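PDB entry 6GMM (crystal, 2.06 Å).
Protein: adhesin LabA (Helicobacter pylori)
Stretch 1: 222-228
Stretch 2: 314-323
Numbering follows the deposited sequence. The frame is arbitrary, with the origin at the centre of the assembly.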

ATOM      1  N   LEU A 222     -30.144   0.130  -9.426  1.00 32.65           N
ATOM      2  CA  LEU A 222     -30.498  -0.454  -8.140  1.00 32.23           C
ATOM      3  C   LEU A 222     -29.683   0.112  -6.994  1.00 37.90           C
ATOM      4  O   LEU A 222     -30.080  -0.079  -5.838  1.00 38.24           O
ATOM      5  CB  LEU A 222     -30.317  -1.980  -8.158  1.00 31.09           C
ATOM      6  CG  LEU A 222     -31.302  -2.795  -8.974  1.00 35.90           C
ATOM      7  CD1 LEU A 222     -30.770  -4.187  -9.160  1.00 34.89           C
ATOM      8  CD2 LEU A 222     -32.680  -2.836  -8.325  1.00 38.23           C
ATOM      9  N   TRP A 223     -28.521   0.757  -7.297  1.00 34.43           N
ATOM     10  CA  TRP A 223     -27.634   1.331  -6.298  1.00 33.71           C
ATOM     11  C   TRP A 223     -27.375   2.802  -6.575  1.00 39.78           C
ATOM     12  O   TRP A 223     -27.169   3.195  -7.730  1.00 39.43           O
ATOM     13  CB  TRP A 223     -26.280   0.583  -6.259  1.00 30.83           C
ATOM     14  CG  TRP A 223     -26.380  -0.917  -6.333  1.00 30.19           C
ATOM     15  CD1 TRP A 223     -26.280  -1.803  -5.299  1.00 32.05           C
ATOM     16  CD2 TRP A 223     -26.501  -1.703  -7.525  1.00 29.83           C
ATOM     17  NE1 TRP A 223     -26.394  -3.095  -5.769  1.00 31.33           N
ATOM     18  CE2 TRP A 223     -26.525  -3.062  -7.133  1.00 33.10           C
ATOM     19  CE3 TRP A 223     -26.640  -1.389  -8.888  1.00 31.93           C
ATOM     20  CZ2 TRP A 223     -26.711  -4.103  -8.052  1.00 32.15           C
ATOM     21  CZ3 TRP A 223     -26.828  -2.421  -9.795  1.00 33.38           C
ATOM     22  CH2 TRP A 223     -26.858  -3.758  -9.376  1.00 32.81           C
ATOM     23  N   GLU A 224     -27.326   3.609  -5.502  1.00 37.13           N
ATOM     24  CA  GLU A 224     -26.968   5.032  -5.581  1.00 36.96           C
ATOM     25  C   GLU A 224     -25.503   5.106  -5.990  1.00 38.14           C
ATOM     26  O   GLU A 224     -24.723   4.240  -5.589  1.00 37.33           O
ATOM     27  CB  GLU A 224     -27.146   5.715  -4.218  1.00 38.46           C
ATOM     28  CG  GLU A 224     -28.597   5.945  -3.834  1.00 44.78           C
ATOM     29  CD  GLU A 224     -29.330   7.011  -4.630  1.00 60.00           C
ATOM     30  OE1 GLU A 224     -28.665   7.881  -5.237  1.00 61.18           O
ATOM     31  OE2 GLU A 224     -30.580   6.989  -4.620  1.00 56.92           O
ATOM     32  N   GLY A 225     -25.150   6.081  -6.823  1.00 34.05           N
ATOM     33  CA  GLY A 225     -23.767   6.253  -7.271  1.00 32.83           C
ATOM     34  C   GLY A 225     -23.353   5.383  -8.443  1.00 37.32           C
ATOM     35  O   GLY A 225     -22.307   5.639  -9.043  1.00 38.55           O
ATOM     36  N   ILE A 226     -24.167   4.346  -8.781  1.00 31.50           N
ATOM     37  CA  ILE A 226     -23.951   3.446  -9.904  1.00 30.75           C
ATOM     38  C   ILE A 226     -24.926   3.875 -11.007  1.00 38.83           C
ATOM     39  O   ILE A 226     -26.139   3.798 -10.833  1.00 37.73           O
ATOM     40  CB  ILE A 226     -24.156   1.973  -9.461  1.00 32.04           C
ATOM     41  CG1 ILE A 226     -23.134   1.546  -8.354  1.00 30.03           C
ATOM     42  CG2 ILE A 226     -24.172   1.008 -10.646  1.00 31.67           C
ATOM     43  CD1 ILE A 226     -21.630   1.482  -8.720  1.00 39.32           C
ATOM     44  N   TYR A 227     -24.377   4.390 -12.109  1.00 40.15           N
ATOM     45  CA  TYR A 227     -25.121   4.922 -13.254  1.00 42.92           C
ATOM     46  C   TYR A 227     -24.915   4.007 -14.458  1.00 47.70           C
ATOM     47  O   TYR A 227     -23.773   3.722 -14.834  1.00 47.04           O
ATOM     48  CB  TYR A 227     -24.635   6.359 -13.573  1.00 45.50           C
ATOM     49  CG  TYR A 227     -24.615   7.286 -12.374  1.00 46.99           C
ATOM     50  CD1 TYR A 227     -25.753   7.995 -11.995  1.00 50.65           C
ATOM     51  CD2 TYR A 227     -23.462   7.445 -11.611  1.00 46.37           C
ATOM     52  CE1 TYR A 227     -25.741   8.845 -10.888  1.00 52.40           C
ATOM     53  CE2 TYR A 227     -23.437   8.292 -10.503  1.00 47.40           C
ATOM     54  CZ  TYR A 227     -24.580   8.987 -10.141  1.00 58.38           C
ATOM     55  OH  TYR A 227     -24.546   9.819  -9.043  1.00 61.40           O
ATOM     56  N   LEU A 228     -26.022   3.523 -15.038  1.00 45.12           N
ATOM     57  CA  LEU A 228     -26.032   2.634 -16.205  1.00 45.11           C
ATOM     58  C   LEU A 228     -25.603   3.366 -17.485  1.00 52.79           C
ATOM     59  O   LEU A 228     -26.183   4.394 -17.853  1.00 55.06           O
ATOM     60  CB  LEU A 228     -27.415   1.969 -16.398  1.00 45.27           C
ATOM     61  CG  LEU A 228     -28.070   1.323 -15.166  1.00 47.39           C
ATOM     62  CD1 LEU A 228     -29.515   0.997 -15.433  1.00 48.34           C
ATOM     63  CD2 LEU A 228     -27.304   0.096 -14.695  1.00 45.55           C
TER
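Stretch 2 314-323: IPAEFVKDSL

Stretch 1 forms no regular helix or strand; its central feature is a type II beta turn from Trp223 to Ile226. The phi/psi pairs of the two inner residues, -67/142 at Glu224 and 83/-14 at Gly225, define the type, and a weak hydrogen bond from Ile226 N to Trp223 O, 3.4 Å, closes it. Stretch 2 enters through Ile314 and Pro315 in extended conformation (phi/psi -75/127 and -63/137), and Pro315 occupies the N-cap position of a helix running from Ala316 to Leu323. The first turn is marked by Phe318 N to Pro315 O at 3.1 Å, the next by Lys320 N to Ala316 O at 3.0 Å and Asp321 N to Glu317 O at 2.8 Å. Toward the end the coil widens into a pi-type turn over 319-323, where Leu323 N reaches back five residues to Phe318 O at 2.9 Å.

The turn meets the helix at Gly225 and Phe318, whose CA atoms are 4.4 Å apart. Contacts run in opposing order along the two chains: Gly225 O lies 3.5 Å from Pro315 CG, while Glu224 and Trp223 meet Ser322 further along the helix. An approach this close depends on the absent side chain. An ideal CB on Gly225 would point toward the helix and fall 2.5 Å from Phe318 N, a clash; the positive phi independently favours glycine. Instead, Gly225 CA packs 3.8 Å from Glu317 CB. The neighbouring carbonyl, Glu224 O, makes a CA-H...O contact with Phe318 CA at 3.4 Å, with an angle of 136° at the hydrogen.

Among the side chains, Phe318 (chi1 -179°, t) provides the main apolar surface. Ile226, with both chi angles in m, places CD1 over one face of its ring, 3.9 Å from the centroid and 15° off the normal, while Ile226 CG1 comes within 3.4 Å of Phe318 CD1. Trp223 CB lies at the edge of the same ring, 4.1 Å from Phe318 CE1; the indole itself leads away from stretch 2.

Ser322 (chi1 -75°, m) directs its hydroxyl at the turn. Ser322 OG is 3.4 Å from Trp223 CB, 2.9 Å from Glu224 N and 3.2 Å from Glu224 O. The carbonyl is a possible acceptor for the hydroxyl proton, but another acceptor is within reach, so its direction stays open. Glu224 CB rests 3.7 Å from Asp321 CB, but its carboxylate leads away and is hydrogen-bonded elsewhere in the structure. Together the two stretches bury 377 Å², counted over both sides.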

ATOM      1  N   ILE A 314     -13.857   5.140  -6.586  1.00 30.74           N
ATOM      2  CA  ILE A 314     -15.228   4.717  -6.298  1.00 30.68           C
ATOM      3  C   ILE A 314     -16.027   5.980  -5.905  1.00 36.67           C
ATOM      4  O   ILE A 314     -15.591   6.704  -5.001  1.00 35.53           O
ATOM      5  CB  ILE A 314     -15.278   3.621  -5.180  1.00 31.90           C
ATOM      6  CG1 ILE A 314     -14.360   2.403  -5.533  1.00 30.82           C
ATOM      7  CG2 ILE A 314     -16.725   3.225  -4.839  1.00 30.47           C
ATOM      8  CD1 ILE A 314     -14.555   1.091  -4.719  1.00 33.94           C
ATOM      9  N   PRO A 315     -17.190   6.258  -6.554  1.00 35.16           N
ATOM     10  CA  PRO A 315     -17.939   7.481  -6.211  1.00 36.32           C
ATOM     11  C   PRO A 315     -18.441   7.490  -4.778  1.00 39.36           C
ATOM     12  O   PRO A 315     -18.914   6.475  -4.276  1.00 38.13           O
ATOM     13  CB  PRO A 315     -19.097   7.510  -7.216  1.00 38.81           C
ATOM     14  CG  PRO A 315     -19.117   6.208  -7.835  1.00 41.58           C
ATOM     15  CD  PRO A 315     -17.820   5.533  -7.672  1.00 35.23           C
ATOM     16  N   ALA A 316     -18.300   8.636  -4.121  1.00 35.66           N
ATOM     17  CA  ALA A 316     -18.721   8.857  -2.742  1.00 35.64           C
ATOM     18  C   ALA A 316     -20.162   8.399  -2.421  1.00 37.29           C
ATOM     19  O   ALA A 316     -20.360   7.850  -1.342  1.00 36.82           O
ATOM     20  CB  ALA A 316     -18.522  10.320  -2.365  1.00 38.02           C
ATOM     21  N   GLU A 317     -21.144   8.599  -3.352  1.00 32.82           N
ATOM     22  CA  GLU A 317     -22.558   8.213  -3.192  1.00 33.98           C
ATOM     23  C   GLU A 317     -22.731   6.709  -3.066  1.00 33.97           C
ATOM     24  O   GLU A 317     -23.661   6.256  -2.411  1.00 33.69           O
ATOM     25  CB  GLU A 317     -23.466   8.726  -4.350  1.00 37.20           C
ATOM     26  CG  GLU A 317     -23.283  10.190  -4.716  1.00 52.85           C
ATOM     27  CD  GLU A 317     -22.002  10.505  -5.475  1.00 78.70           C
ATOM     28  OE1 GLU A 317     -21.859  10.037  -6.629  1.00 70.86           O
ATOM     29  OE2 GLU A 317     -21.120  11.178  -4.892  1.00 77.02           O
ATOM     30  N   PHE A 318     -21.878   5.935  -3.746  1.00 27.55           N
ATOM     31  CA  PHE A 318     -21.935   4.483  -3.689  1.00 25.40           C
ATOM     32  C   PHE A 318     -21.394   4.009  -2.333  1.00 28.62           C
ATOM     33  O   PHE A 318     -21.846   3.004  -1.804  1.00 28.42           O
ATOM     34  CB  PHE A 318     -21.144   3.855  -4.860  1.00 24.99           C
ATOM     35  CG  PHE A 318     -21.176   2.342  -4.892  1.00 23.69           C
ATOM     36  CD1 PHE A 318     -22.384   1.652  -5.036  1.00 25.21           C
ATOM     37  CD2 PHE A 318     -20.009   1.602  -4.741  1.00 23.30           C
ATOM     38  CE1 PHE A 318     -22.406   0.260  -5.066  1.00 24.02           C
ATOM     39  CE2 PHE A 318     -20.040   0.200  -4.760  1.00 23.82           C
ATOM     40  CZ  PHE A 318     -21.233  -0.454  -4.933  1.00 22.18           C
ATOM     41  N   VAL A 319     -20.434   4.721  -1.779  1.00 26.51           N
ATOM     42  CA  VAL A 319     -19.873   4.340  -0.481  1.00 26.27           C
ATOM     43  C   VAL A 319     -20.876   4.675   0.634  1.00 35.96           C
ATOM     44  O   VAL A 319     -21.240   3.771   1.383  1.00 35.75           O
ATOM     45  CB  VAL A 319     -18.454   4.903  -0.218  1.00 28.17           C
ATOM     46  CG1 VAL A 319     -17.927   4.451   1.152  1.00 26.31           C
ATOM     47  CG2 VAL A 319     -17.486   4.473  -1.327  1.00 26.75           C
ATOM     48  N   LYS A 320     -21.377   5.937   0.689  1.00 35.24           N
ATOM     49  CA  LYS A 320     -22.301   6.368   1.733  1.00 36.84           C
ATOM     50  C   LYS A 320     -23.759   5.917   1.536  1.00 42.05           C
ATOM     51  O   LYS A 320     -24.377   5.537   2.528  1.00 42.42           O
ATOM     52  CB  LYS A 320     -22.228   7.899   1.989  1.00 42.37           C
ATOM     53  CG  LYS A 320     -22.687   8.827   0.860  1.00 58.82           C
ATOM     54  N   ASP A 321     -24.309   5.954   0.301  1.00 38.58           N
ATOM     55  CA  ASP A 321     -25.725   5.656   0.076  1.00 39.67           C
ATOM     56  C   ASP A 321     -26.040   4.277  -0.549  1.00 41.59           C
ATOM     57  O   ASP A 321     -27.169   4.027  -0.945  1.00 42.25           O
ATOM     58  CB  ASP A 321     -26.377   6.780  -0.733  1.00 43.85           C
ATOM     59  CG  ASP A 321     -26.313   8.122  -0.044  1.00 54.96           C
ATOM     60  OD1 ASP A 321     -26.565   8.175   1.179  1.00 55.67           O
ATOM     61  OD2 ASP A 321     -26.014   9.119  -0.725  1.00 64.13           O
ATOM     62  N   SER A 322     -25.069   3.372  -0.568  1.00 37.63           N
ATOM     63  CA  SER A 322     -25.288   2.004  -1.011  1.00 35.87           C
ATOM     64  C   SER A 322     -24.541   1.063  -0.091  1.00 36.24           C
ATOM     65  O   SER A 322     -25.195   0.258   0.552  1.00 35.60           O
ATOM     66  CB  SER A 322     -24.920   1.801  -2.478  1.00 39.92           C
ATOM     67  OG  SER A 322     -25.898   2.370  -3.336  1.00 50.09           O
ATOM     68  N   LEU A 323     -23.193   1.200   0.047  1.00 29.85           N
ATOM     69  CA  LEU A 323     -22.427   0.296   0.910  1.00 28.14           C
ATOM     70  C   LEU A 323     -22.764   0.455   2.391  1.00 35.35           C
ATOM     71  O   LEU A 323     -22.933  -0.532   3.093  1.00 34.70           O
ATOM     72  CB  LEU A 323     -20.907   0.411   0.670  1.00 26.80           C
ATOM     73  CG  LEU A 323     -20.415   0.071  -0.740  1.00 29.13           C
ATOM     74  CD1 LEU A 323     -18.988   0.559  -0.954  1.00 27.82           C
ATOM     75  CD2 LEU A 323     -20.517  -1.410  -1.012  1.00 25.36           C
TER